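Local structure of predicted DNA-binding transcriptional regulator (Aliivibrio fischeri ES114, 7DWN) at residues V17-Q22 and K53-E58; V45-V50 and T60-L65; N93-A98 and A142-L147; E137-A142 and Y271-R276; L194-T199 and S222-L227. The protein is a LysR-type transcriptional regulator that assembles as a tetramer and probably binds cis-regulatory DNA to control transcription. All coordinates share one frame; numbering follows the deposited sequence.

In the fold
From the N terminus, two contacts shape the DNA-binding domain. Contact 1 brings the loop between strands 50-51 and 58-59 back to the turn between helices 5-17 and 20-26, and contact 2 joins the loop that follows helix 31-45 to the start of helix 61-83. Their segments alternate along the chain, so the two loops cross, and V50 touches I57 and F20. Further along, in the LysR substrate binding domain, contact 3 pairs strands 94-99 and 145-149. Contact 4 crosses it, shares A142 and packs helix 134-140 on the end of strand 264-272. Contact 5, nested inside the long loop that contact 4 closes, joins strand 191-195 to helix 224-232.

Contact 1: residues V17-Q22 and K53-E58; sequences VKNFSQ and KSKPIE
A single backbone hydrogen bond links the two segments: I57 N gives its hydrogen to K18 O at 3.0 Å. The donor stands 27° out of the carbonyl plane, not on a lone pair. K18, the first residue past helix 5-17, turns the chain with its positive phi. Beside the bond lies the I57 side chain, whose CB is 3.2 Å from K18 O. Its CG1 meets the F20 ring at the edge, 3.9 Å from F20 CD1, the two side chains crossing at about a right angle. The aliphatic part of K18 runs along the I57 carbonyl, its CG 3.4 Å from I57 O, before the extended chain leads the amine away.

Next to this shell N19 caps helix 20-26, holding the start of the helix that carries F20. With CG anti to the backbone N (chi1 -173°), N19 OD1 accepts from Q22 N on a lone pair at 3.1 Å and from S21 OG. A cis peptide precedes P56, and S54 OG bonds P56 O. This loop, between strands 50-51 and 58-59, is the wing of the LysR winged helix-turn-helix domain, held against the turn before helix 20-26; F20 also touches V50 and helix 31-45.

N19 ND2 and K55 NZ are both donors, so their closeness adds no bond; the contact rests on one backbone hydrogen bond and an apolar flank.

Contact 2: residues V45-V50 and T60-L65; sequences VGAELV and TPSGKL
The flat groups here are the peptide planes of E48 and L49, which present their carbonyl oxygens to the start of helix 61-83. T60 OG1 comes in the plane of the E48 carbonyl, on a lone pair, and donates to E48 O at 2.6 Å. The methyl of T60 sits by the same oxygen, with CG2 3.4 Å from E48 O. Next along, L49 O receives a weak bond from T60 N and a CH contact from G63, whose CA stands 3.3 Å from L49 O. The absence of a side chain at G63 is what lets the loop come so close to the helix.

T60 does double duty. Its OG1 occupies the crowded position between the backbone N and the carbonyl carbon (chi1 72°), from which it gives its hydrogen to E48 and accepts from G63 N at 3.0 Å, capping the helix. Two bonds thus fix the hydroxyl's rotation. Van der Waals contacts complete the joint: L49 CD2 comes over the helix backbone 3.8 Å from S62 O, and A47 CB faces S62 CB at 3.9 Å.

Behind the loop, E42 of helix 31-45 accepts from L49 N. Across the subunit boundary, K64 NZ bonds Q274 of the second subunit, while A47 and S62 pack on S88 and L87 of that same copy.

Such a joint, where the wing strands give way to a capped helix, belongs to the winged helix-turn-helix domain of LysR-type regulators and its long linker helix.

Contact 3: residues N93-A98 and A142-L147; sequences NVVQVA and ACDILL
D144 holds its CG beside its own backbone N (chi1 -55°), which turns the carboxylate toward the backbone edge of strand 94-99. There D144 OD2 accepts from Q96 N at 3.0 Å, met from above the carboxylate plane. L146 has CG anti to its backbone N and turns at chi2 (57°), laying CD1 against A98 CB at 3.6 Å. V97 puts CG1 anti to the backbone N, and this branch touches L147 CD1 at 3.7 Å.

Q96 O takes D144 N on a lone pair at 2.8 Å and I145 N nearly along the C=O axis, so one oxygen is held by two backbone N-H groups. The strands then run parallel, tied by a weak bond from A98 N to I145 O and a short one from L147 N to A98 O at 2.6 Å. The side chains of V97 and I145 lie on one face of the sheet, those of A98 and L146 on the other.

V95 and L147 go on to helix 279-290, while C143 touches L138 of helix 134-140. With strand 94-99 between 123-128 and 145-149, this is the parallel part of the mixed sheet, consistent with the periplasmic-binding-protein fold of LysR effector domains.

Contact 4: residues E137-A142 and Y271-R276; sequences ELREGA and YRYQAR
Q274 O is the best-held polar atom, gripped twice by one guanidinium within 271-276. R272 comes side-on, NE nearly along the C=O axis at 3.1 Å from Q274 O and NH2 from above the carbonyl plane at 2.9 Å from it. The grip pins the turn beyond strand 264-272, and R272 has a salt bridge to E282 and a cation-pi contact with W285.

Against the end of this strand and the turn after it, helix 134-140 packs without a hydrogen bond. L138, its CG anti to the backbone N (chi1 -163°), sends CD2 to 3.8 Å from R272 C and 4.0 Å from Y271 CB. L138 CG meets Y273 CB. R139 CG lies over one face of the Y273 ring, offset toward the rim, 4.2 Å from the centroid, a CH-pi contact; its guanidinium stands almost upright to the ring plane and NH1 bonds Y159 OH.

Y271 OH bonds F149 O, and L146 bonds the Y271 backbone. R276 reaches a salt bridge with E58 of the second subunit. A helix packed on the C-terminal end of strand 264-272, an inner strand of the mixed sheet, is the alpha/beta layering of the LysR effector-binding domain.

Contact 5: residues L194-T199 and S222-L227; sequences LTYSST and SMTDML
S222 ends the run out of strand 215-221, its CA 5.3 Å from Y196 CA, and its OG makes a weak bond to E127 of the third subunit. M223 follows as N-cap of helix 224-232: its carbonyl takes the hydrogen of L227 N, while its side chain points away from Y196 and packs on H101 of the third subunit. T224 places OG1 anti to its carbonyl carbon (chi1 -72°), at the edge of the Y196 ring, 3.5 Å from Y196 CE1. The same hydroxyl bonds a sulfonate oxygen of a bound MES, probably from the crystallisation liquor, and M202 lies against T224 and Y196.

In L227, CG lies beside the backbone N (chi1 -60°), and the two methyls part. L227 CD1 lies over the centre of the Y196 ring, 3.5 Å from its centroid, a CH-pi contact close to the normal. L227 CD2 sits 3.6 Å from T195 O and 3.8 Å from L194 CB, at the C-terminal end of strand 191-195. That strand, its parallel neighbour 215-221 and helix 224-232 form an alpha/beta unit of the LysR effector-binding domain, where the MES may mark a pocket.

With its OH tied to W239 O and a methyl pressed on one face, Y196 is fixed in orientation; its edge stands by the hydroxyl that binds the MES sulfonate, possibly helped by the helix dipole.

Contact 1: residues V17-Q22 and K53-E58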
# COMPACT_ATOMS: atom_id res chain seq x y z
N VAL A 17 13.21 -21.26 20.04
CA VAL A 17 14.08 -21.87 21.04
C VAL A 17 14.79 -23.13 20.56
O VAL A 17 15.76 -23.57 21.20
CB VAL A 17 13.31 -22.20 22.33
CG1 VAL A 17 12.68 -20.94 22.90
CG2 VAL A 17 12.26 -23.26 22.07
N LYS A 18 14.34 -23.74 19.46
CA LYS A 18 14.99 -24.90 18.84
C LYS A 18 15.15 -26.06 19.82
O LYS A 18 16.10 -26.84 19.73
CB LYS A 18 16.35 -24.52 18.25
CG LYS A 18 16.25 -23.51 17.11
CD LYS A 18 17.61 -23.20 16.51
CE LYS A 18 17.48 -22.24 15.33
NZ LYS A 18 18.80 -21.90 14.72
N ASN A 19 14.22 -26.20 20.77
CA ASN A 19 14.22 -27.32 21.69
C ASN A 19 12.78 -27.67 22.03
O ASN A 19 11.99 -26.78 22.38
CB ASN A 19 15.01 -27.01 22.97
CG ASN A 19 15.15 -28.22 23.87
OD1 ASN A 19 14.27 -28.52 24.67
ND2 ASN A 19 16.28 -28.92 23.75
N PHE A 20 12.44 -28.96 21.94
CA PHE A 20 11.06 -29.39 22.14
C PHE A 20 10.59 -29.15 23.57
O PHE A 20 9.49 -28.65 23.79
CB PHE A 20 10.91 -30.86 21.75
CG PHE A 20 10.53 -31.08 20.31
CD1 PHE A 20 11.48 -30.98 19.31
CD2 PHE A 20 9.22 -31.38 19.96
CE1 PHE A 20 11.13 -31.18 17.98
CE2 PHE A 20 8.87 -31.59 18.64
CZ PHE A 20 9.83 -31.48 17.65
N SER A 21 11.41 -29.52 24.55
CA SER A 21 10.98 -29.41 25.95
C SER A 21 10.84 -27.96 26.38
O SER A 21 9.88 -27.59 27.07
CB SER A 21 11.96 -30.15 26.86
OG SER A 21 13.13 -29.39 27.09
N GLN A 22 11.79 -27.11 25.98
CA GLN A 22 11.71 -25.69 26.31
C GLN A 22 10.51 -25.04 25.63
O GLN A 22 9.78 -24.25 26.25
CB GLN A 22 13.01 -24.99 25.92
CG GLN A 22 14.24 -25.58 26.60
CD GLN A 22 15.54 -25.01 26.06
OE1 GLN A 22 15.53 -24.18 25.16
NE2 GLN A 22 16.66 -25.46 26.62
N LYS A 53 16.10 -35.34 15.11
CA LYS A 53 17.23 -36.19 15.47
C LYS A 53 18.50 -35.41 15.76
O LYS A 53 19.55 -36.03 15.96
CB LYS A 53 17.50 -37.20 14.35
CG LYS A 53 16.33 -38.14 14.06
CD LYS A 53 16.62 -39.02 12.85
CE LYS A 53 16.05 -38.41 11.58
NZ LYS A 53 16.63 -37.08 11.24
N SER A 54 18.44 -34.09 15.80
CA SER A 54 19.63 -33.27 15.96
C SER A 54 19.44 -32.26 17.08
O SER A 54 18.35 -31.71 17.26
CB SER A 54 19.96 -32.53 14.66
OG SER A 54 18.95 -31.59 14.32
N LYS A 55 20.51 -32.02 17.83
CA LYS A 55 20.56 -30.98 18.85
C LYS A 55 21.58 -29.94 18.43
O LYS A 55 22.76 -30.28 18.23
CB LYS A 55 20.92 -31.56 20.22
CG LYS A 55 19.91 -32.57 20.74
CD LYS A 55 18.85 -31.93 21.63
CE LYS A 55 19.48 -31.36 22.89
NZ LYS A 55 18.49 -31.17 23.99
N PRO A 56 21.20 -28.66 18.27
CA PRO A 56 19.84 -28.18 18.48
C PRO A 56 18.89 -28.56 17.35
O PRO A 56 19.32 -29.05 16.30
CB PRO A 56 20.00 -26.66 18.56
CG PRO A 56 21.49 -26.41 18.62
CD PRO A 56 22.13 -27.56 17.95
N ILE A 57 17.59 -28.35 17.57
CA ILE A 57 16.58 -28.69 16.57
C ILE A 57 16.73 -27.75 15.38
O ILE A 57 16.68 -26.52 15.53
CB ILE A 57 15.17 -28.60 17.18
CG1 ILE A 57 14.95 -29.74 18.18
CG2 ILE A 57 14.13 -28.62 16.09
CD1 ILE A 57 15.05 -31.12 17.57
N GLU A 58 16.94 -28.32 14.20
CA GLU A 58 17.05 -27.56 12.97
C GLU A 58 15.73 -27.57 12.22
O GLU A 58 14.92 -28.49 12.34
CB GLU A 58 18.15 -28.13 12.07
CG GLU A 58 19.56 -27.98 12.63
CD GLU A 58 20.61 -28.57 11.71
OE1 GLU A 58 20.23 -29.27 10.75
OE2 GLU A 58 21.81 -28.33 11.96

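Contact 2: residues V45-V50 and T60-L65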
# COMPACT_ATOMS: atom_id res chain seq x y z
N VAL A 45 0.06 -30.23 7.19
CA VAL A 45 0.71 -29.52 6.09
C VAL A 45 1.39 -30.45 5.10
O VAL A 45 1.78 -30.01 4.02
CB VAL A 45 1.75 -28.50 6.60
CG1 VAL A 45 1.09 -27.50 7.54
CG2 VAL A 45 2.90 -29.22 7.30
N GLY A 46 1.54 -31.73 5.45
CA GLY A 46 2.08 -32.70 4.52
C GLY A 46 3.58 -32.68 4.35
O GLY A 46 4.07 -32.97 3.25
N ALA A 47 4.33 -32.34 5.39
CA ALA A 47 5.78 -32.30 5.30
C ALA A 47 6.38 -32.26 6.70
O ALA A 47 5.79 -31.67 7.62
CB ALA A 47 6.28 -31.11 4.49
N GLU A 48 7.55 -32.87 6.84
CA GLU A 48 8.33 -32.75 8.06
C GLU A 48 8.86 -31.32 8.15
O GLU A 48 9.68 -30.90 7.32
CB GLU A 48 9.47 -33.76 8.07
CG GLU A 48 9.05 -35.18 7.72
CD GLU A 48 10.23 -36.13 7.64
OE1 GLU A 48 10.75 -36.53 8.70
OE2 GLU A 48 10.65 -36.46 6.50
N LEU A 49 8.39 -30.57 9.14
CA LEU A 49 8.82 -29.19 9.32
C LEU A 49 10.07 -29.06 10.17
O LEU A 49 10.65 -27.97 10.23
CB LEU A 49 7.69 -28.37 9.96
CG LEU A 49 6.35 -28.37 9.23
CD1 LEU A 49 5.30 -27.61 10.02
CD2 LEU A 49 6.50 -27.79 7.83
N VAL A 50 10.51 -30.14 10.81
CA VAL A 50 11.55 -30.07 11.84
C VAL A 50 12.33 -31.38 11.83
O VAL A 50 11.75 -32.46 11.70
CB VAL A 50 10.93 -29.79 13.22
CG1 VAL A 50 11.72 -30.46 14.33
CG2 VAL A 50 10.83 -28.29 13.47
N THR A 60 13.68 -27.83 8.76
CA THR A 60 13.71 -28.27 7.38
C THR A 60 13.37 -27.09 6.47
O THR A 60 12.85 -26.07 6.93
CB THR A 60 12.72 -29.41 7.17
OG1 THR A 60 11.38 -28.90 7.22
CG2 THR A 60 12.88 -30.46 8.25
N PRO A 61 13.68 -27.19 5.17
CA PRO A 61 13.26 -26.12 4.24
C PRO A 61 11.77 -25.83 4.30
O PRO A 61 11.35 -24.66 4.36
CB PRO A 61 13.70 -26.67 2.88
CG PRO A 61 14.86 -27.57 3.19
CD PRO A 61 14.55 -28.19 4.52
N SER A 62 10.95 -26.89 4.30
CA SER A 62 9.51 -26.72 4.46
C SER A 62 9.19 -26.00 5.77
O SER A 62 8.29 -25.15 5.81
CB SER A 62 8.81 -28.08 4.41
OG SER A 62 9.03 -28.71 3.16
N GLY A 63 9.91 -26.33 6.84
CA GLY A 63 9.72 -25.61 8.09
C GLY A 63 10.09 -24.14 7.97
O GLY A 63 9.42 -23.28 8.55
N LYS A 64 11.14 -23.84 7.21
CA LYS A 64 11.54 -22.46 7.01
C LYS A 64 10.44 -21.66 6.32
O LYS A 64 10.13 -20.53 6.73
CB LYS A 64 12.84 -22.40 6.20
CG LYS A 64 14.06 -22.90 6.96
CD LYS A 64 15.30 -22.88 6.09
CE LYS A 64 16.54 -23.28 6.88
NZ LYS A 64 16.83 -22.32 7.98
N LEU A 65 9.82 -22.23 5.27
CA LEU A 65 8.76 -21.49 4.59
C LEU A 65 7.49 -21.43 5.44
O LEU A 65 6.80 -20.39 5.50
CB LEU A 65 8.46 -22.11 3.23
CG LEU A 65 9.34 -21.64 2.06
CD1 LEU A 65 10.77 -22.12 2.21
CD2 LEU A 65 8.75 -22.10 0.73

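Contact 3: residues N93-A98 and A142-L147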
# COMPACT_ATOMS: atom_id res chain seq x y z
N ASN A 93 -26.15 -5.61 17.49
CA ASN A 93 -26.89 -4.39 17.21
C ASN A 93 -26.01 -3.14 17.29
O ASN A 93 -26.54 -2.03 17.47
CB ASN A 93 -28.08 -4.25 18.17
CG ASN A 93 -29.08 -5.38 18.02
OD1 ASN A 93 -29.27 -5.91 16.93
ND2 ASN A 93 -29.73 -5.74 19.12
N VAL A 94 -24.69 -3.29 17.16
CA VAL A 94 -23.81 -2.14 17.16
C VAL A 94 -23.93 -1.40 15.83
O VAL A 94 -24.03 -2.02 14.76
CB VAL A 94 -22.35 -2.57 17.44
CG1 VAL A 94 -21.85 -3.53 16.37
CG2 VAL A 94 -21.44 -1.36 17.54
N VAL A 95 -23.94 -0.08 15.90
CA VAL A 95 -23.99 0.78 14.72
C VAL A 95 -22.78 1.69 14.77
O VAL A 95 -22.62 2.48 15.71
CB VAL A 95 -25.30 1.59 14.65
CG1 VAL A 95 -25.37 2.38 13.35
CG2 VAL A 95 -26.50 0.67 14.79
N GLN A 96 -21.91 1.56 13.77
CA GLN A 96 -20.68 2.35 13.69
C GLN A 96 -21.01 3.68 13.01
O GLN A 96 -21.37 3.71 11.83
CB GLN A 96 -19.61 1.59 12.91
CG GLN A 96 -19.25 0.25 13.52
CD GLN A 96 -18.25 -0.52 12.68
OE1 GLN A 96 -17.07 -0.17 12.63
NE2 GLN A 96 -18.71 -1.58 12.02
N VAL A 97 -20.88 4.77 13.76
CA VAL A 97 -21.20 6.10 13.26
C VAL A 97 -19.94 6.95 13.33
O VAL A 97 -19.42 7.21 14.42
CB VAL A 97 -22.34 6.75 14.07
CG1 VAL A 97 -22.53 8.19 13.63
CG2 VAL A 97 -23.62 5.96 13.90
N ALA A 98 -19.45 7.37 12.17
CA ALA A 98 -18.45 8.42 12.11
C ALA A 98 -19.16 9.76 12.07
O ALA A 98 -20.15 9.93 11.36
CB ALA A 98 -17.55 8.25 10.88
N ALA A 142 -15.93 0.55 7.04
CA ALA A 142 -15.39 0.83 8.37
C ALA A 142 -16.41 1.52 9.27
O ALA A 142 -16.27 1.47 10.49
CB ALA A 142 -14.13 1.68 8.26
N CYS A 143 -17.42 2.17 8.69
CA CYS A 143 -18.52 2.75 9.44
C CYS A 143 -19.80 2.59 8.65
O CYS A 143 -19.78 2.52 7.41
CB CYS A 143 -18.28 4.23 9.78
SG CYS A 143 -18.10 5.31 8.35
N ASP A 144 -20.92 2.52 9.36
CA ASP A 144 -22.22 2.33 8.74
C ASP A 144 -22.85 3.64 8.30
O ASP A 144 -23.38 3.74 7.19
CB ASP A 144 -23.16 1.59 9.69
CG ASP A 144 -22.59 0.28 10.18
OD1 ASP A 144 -22.00 -0.46 9.35
OD2 ASP A 144 -22.72 -0.02 11.38
N ILE A 145 -22.80 4.66 9.16
CA ILE A 145 -23.44 5.94 8.91
C ILE A 145 -22.46 7.05 9.26
O ILE A 145 -21.78 6.99 10.29
CB ILE A 145 -24.75 6.09 9.72
CG1 ILE A 145 -25.75 5.01 9.31
CG2 ILE A 145 -25.35 7.48 9.53
CD1 ILE A 145 -26.91 4.85 10.27
N LEU A 146 -22.38 8.06 8.40
CA LEU A 146 -21.49 9.20 8.58
C LEU A 146 -22.32 10.45 8.85
O LEU A 146 -23.23 10.77 8.09
CB LEU A 146 -20.62 9.40 7.34
CG LEU A 146 -19.74 10.65 7.28
CD1 LEU A 146 -18.83 10.69 8.49
CD2 LEU A 146 -18.93 10.66 6.00
N LEU A 147 -22.02 11.14 9.94
CA LEU A 147 -22.68 12.41 10.26
C LEU A 147 -21.70 13.52 9.93
O LEU A 147 -20.74 13.74 10.67
CB LEU A 147 -23.13 12.45 11.72
CG LEU A 147 -24.50 11.89 12.09
CD1 LEU A 147 -24.66 10.44 11.66
CD2 LEU A 147 -24.73 12.03 13.58

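Contact 4: residues E137-A142 and Y271-R276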
# COMPACT_ATOMS: atom_id res chain seq x y z
N GLU A 137 -13.59 5.45 4.07
CA GLU A 137 -14.00 4.65 5.22
C GLU A 137 -15.45 4.20 5.08
O GLU A 137 -15.80 3.07 5.47
CB GLU A 137 -13.82 5.46 6.51
CG GLU A 137 -12.38 5.85 6.82
CD GLU A 137 -11.66 4.79 7.63
OE1 GLU A 137 -12.28 4.20 8.53
OE2 GLU A 137 -10.46 4.56 7.36
N LEU A 138 -16.31 5.06 4.53
CA LEU A 138 -17.70 4.69 4.33
C LEU A 138 -17.84 3.63 3.24
O LEU A 138 -18.65 2.71 3.36
CB LEU A 138 -18.52 5.94 3.98
CG LEU A 138 -20.04 5.87 4.10
CD1 LEU A 138 -20.45 5.55 5.53
CD2 LEU A 138 -20.66 7.18 3.65
N ARG A 139 -17.04 3.75 2.17
CA ARG A 139 -17.09 2.75 1.10
C ARG A 139 -16.63 1.39 1.60
O ARG A 139 -17.29 0.37 1.35
CB ARG A 139 -16.24 3.20 -0.09
CG ARG A 139 -16.90 4.23 -0.97
CD ARG A 139 -16.15 4.36 -2.29
NE ARG A 139 -14.72 4.55 -2.08
CZ ARG A 139 -14.14 5.73 -1.92
NH1 ARG A 139 -14.86 6.84 -1.94
NH2 ARG A 139 -12.82 5.81 -1.74
N GLU A 140 -15.50 1.35 2.31
CA GLU A 140 -14.91 0.07 2.71
C GLU A 140 -15.75 -0.66 3.75
O GLU A 140 -15.54 -1.86 3.96
CB GLU A 140 -13.50 0.29 3.26
CG GLU A 140 -12.53 0.90 2.26
CD GLU A 140 -11.14 1.06 2.84
OE1 GLU A 140 -10.16 0.82 2.11
OE2 GLU A 140 -11.03 1.43 4.03
N GLY A 141 -16.67 0.03 4.41
CA GLY A 141 -17.45 -0.57 5.48
C GLY A 141 -16.90 -0.35 6.87
O GLY A 141 -17.37 -1.01 7.81
N ALA A 142 -15.93 0.55 7.04
CA ALA A 142 -15.39 0.83 8.37
C ALA A 142 -16.41 1.52 9.27
O ALA A 142 -16.27 1.47 10.49
CB ALA A 142 -14.13 1.68 8.26
N TYR A 271 -24.92 10.40 5.83
CA TYR A 271 -24.49 9.74 4.62
C TYR A 271 -24.32 8.25 4.89
O TYR A 271 -24.01 7.84 6.01
CB TYR A 271 -23.16 10.30 4.10
CG TYR A 271 -23.11 11.80 3.85
CD1 TYR A 271 -23.86 12.38 2.83
CD2 TYR A 271 -22.30 12.62 4.62
CE1 TYR A 271 -23.81 13.74 2.60
CE2 TYR A 271 -22.24 13.99 4.39
CZ TYR A 271 -23.00 14.54 3.38
OH TYR A 271 -22.95 15.90 3.14
N ARG A 272 -24.52 7.45 3.84
CA ARG A 272 -24.30 6.01 3.93
C ARG A 272 -23.92 5.49 2.55
O ARG A 272 -24.12 6.17 1.54
CB ARG A 272 -25.54 5.28 4.46
CG ARG A 272 -26.81 5.56 3.67
CD ARG A 272 -28.02 4.89 4.29
NE ARG A 272 -28.10 3.47 3.97
CZ ARG A 272 -29.06 2.66 4.41
NH1 ARG A 272 -30.02 3.13 5.20
NH2 ARG A 272 -29.06 1.38 4.07
N TYR A 273 -23.36 4.29 2.53
CA TYR A 273 -22.97 3.65 1.29
C TYR A 273 -23.65 2.31 1.05
O TYR A 273 -23.90 1.97 -0.11
CB TYR A 273 -21.45 3.44 1.24
CG TYR A 273 -20.96 2.81 -0.05
CD1 TYR A 273 -20.85 3.56 -1.21
CD2 TYR A 273 -20.62 1.46 -0.10
CE1 TYR A 273 -20.41 2.99 -2.39
CE2 TYR A 273 -20.18 0.88 -1.28
CZ TYR A 273 -20.08 1.65 -2.42
OH TYR A 273 -19.65 1.09 -3.60
N GLN A 274 -23.96 1.55 2.09
CA GLN A 274 -24.59 0.25 1.93
C GLN A 274 -26.08 0.42 1.67
O GLN A 274 -26.76 1.17 2.38
CB GLN A 274 -24.36 -0.61 3.17
CG GLN A 274 -22.89 -0.92 3.44
CD GLN A 274 -22.28 -1.80 2.38
OE1 GLN A 274 -22.94 -2.68 1.83
NE2 GLN A 274 -21.00 -1.57 2.09
N ALA A 275 -26.59 -0.28 0.65
CA ALA A 275 -28.01 -0.21 0.34
C ALA A 275 -28.85 -0.79 1.47
O ALA A 275 -29.92 -0.26 1.80
CB ALA A 275 -28.30 -0.94 -0.97
N ARG A 276 -28.38 -1.87 2.09
CA ARG A 276 -29.04 -2.49 3.22
C ARG A 276 -28.07 -2.58 4.39
O ARG A 276 -26.98 -3.15 4.25
CB ARG A 276 -29.57 -3.88 2.88
CG ARG A 276 -30.64 -3.93 1.81
CD ARG A 276 -31.23 -5.34 1.71
NE ARG A 276 -30.21 -6.37 1.54
CZ ARG A 276 -29.75 -7.14 2.53
NH1 ARG A 276 -30.23 -7.01 3.76
NH2 ARG A 276 -28.82 -8.05 2.28

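Contact 5: residues L194-T199 and S222-L227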
# COMPACT_ATOMS: atom_id res chain seq x y z
N LEU A 194 -10.90 34.77 15.29
CA LEU A 194 -10.65 33.37 15.58
C LEU A 194 -11.27 32.56 14.44
O LEU A 194 -12.50 32.47 14.34
CB LEU A 194 -11.25 32.97 16.92
CG LEU A 194 -10.97 33.93 18.08
CD1 LEU A 194 -11.90 33.66 19.25
CD2 LEU A 194 -9.52 33.83 18.52
N THR A 195 -10.43 31.99 13.59
CA THR A 195 -10.88 31.45 12.32
C THR A 195 -10.75 29.93 12.28
O THR A 195 -9.98 29.32 13.03
CB THR A 195 -10.07 32.06 11.17
OG1 THR A 195 -10.63 31.65 9.91
CG2 THR A 195 -8.62 31.61 11.23
N TYR A 196 -11.53 29.33 11.39
CA TYR A 196 -11.27 27.96 10.97
C TYR A 196 -10.13 27.94 9.96
O TYR A 196 -9.64 28.99 9.52
CB TYR A 196 -12.52 27.34 10.35
CG TYR A 196 -13.74 27.35 11.23
CD1 TYR A 196 -13.95 26.36 12.17
CD2 TYR A 196 -14.70 28.35 11.11
CE1 TYR A 196 -15.08 26.36 12.98
CE2 TYR A 196 -15.82 28.37 11.91
CZ TYR A 196 -16.01 27.37 12.84
OH TYR A 196 -17.12 27.38 13.64
N SER A 197 -9.71 26.74 9.58
CA SER A 197 -8.89 26.61 8.39
C SER A 197 -9.72 27.04 7.18
O SER A 197 -10.88 26.63 7.04
CB SER A 197 -8.40 25.17 8.23
OG SER A 197 -7.57 25.04 7.08
N SER A 198 -9.14 27.88 6.33
CA SER A 198 -9.90 28.44 5.22
C SER A 198 -10.29 27.40 4.19
O SER A 198 -11.18 27.66 3.37
CB SER A 198 -9.10 29.57 4.55
OG SER A 198 -8.83 30.61 5.47
N THR A 199 -9.66 26.22 4.21
CA THR A 199 -10.03 25.14 3.31
C THR A 199 -11.10 24.22 3.88
O THR A 199 -11.69 23.43 3.13
CB THR A 199 -8.79 24.31 2.94
OG1 THR A 199 -8.16 23.83 4.13
CG2 THR A 199 -7.81 25.15 2.13
N SER A 222 -9.57 23.91 13.74
CA SER A 222 -10.61 23.15 13.08
C SER A 222 -11.73 22.74 14.03
O SER A 222 -12.73 22.19 13.58
CB SER A 222 -10.02 21.89 12.43
OG SER A 222 -9.48 21.01 13.40
N MET A 223 -11.57 23.00 15.33
CA MET A 223 -12.54 22.60 16.34
C MET A 223 -13.43 23.79 16.69
O MET A 223 -12.94 24.82 17.16
CB MET A 223 -11.83 22.08 17.59
CG MET A 223 -11.06 20.79 17.35
SD MET A 223 -9.91 20.39 18.67
CE MET A 223 -8.71 21.70 18.46
N THR A 224 -14.73 23.65 16.44
CA THR A 224 -15.68 24.71 16.78
C THR A 224 -15.66 25.01 18.27
O THR A 224 -15.75 26.17 18.68
CB THR A 224 -17.09 24.32 16.33
OG1 THR A 224 -17.17 24.38 14.90
CG2 THR A 224 -18.13 25.24 16.94
N ASP A 225 -15.54 23.97 19.10
CA ASP A 225 -15.52 24.18 20.55
C ASP A 225 -14.32 25.02 20.97
O ASP A 225 -14.42 25.83 21.90
CB ASP A 225 -15.52 22.83 21.26
CG ASP A 225 -16.25 22.88 22.59
OD1 ASP A 225 -17.43 23.28 22.61
OD2 ASP A 225 -15.63 22.51 23.61
N MET A 226 -13.19 24.86 20.28
CA MET A 226 -12.01 25.68 20.57
C MET A 226 -12.29 27.16 20.31
O MET A 226 -12.02 28.02 21.17
CB MET A 226 -10.84 25.20 19.71
CG MET A 226 -9.46 25.61 20.21
SD MET A 226 -9.04 24.83 21.78
CE MET A 226 -9.33 26.18 22.92
N LEU A 227 -12.83 27.47 19.13
CA LEU A 227 -13.19 28.85 18.80
C LEU A 227 -14.22 29.39 19.77
O LEU A 227 -14.16 30.56 20.17
CB LEU A 227 -13.71 28.94 17.37
CG LEU A 227 -12.78 28.52 16.23
CD1 LEU A 227 -13.43 28.84 14.89
CD2 LEU A 227 -11.44 29.20 16.35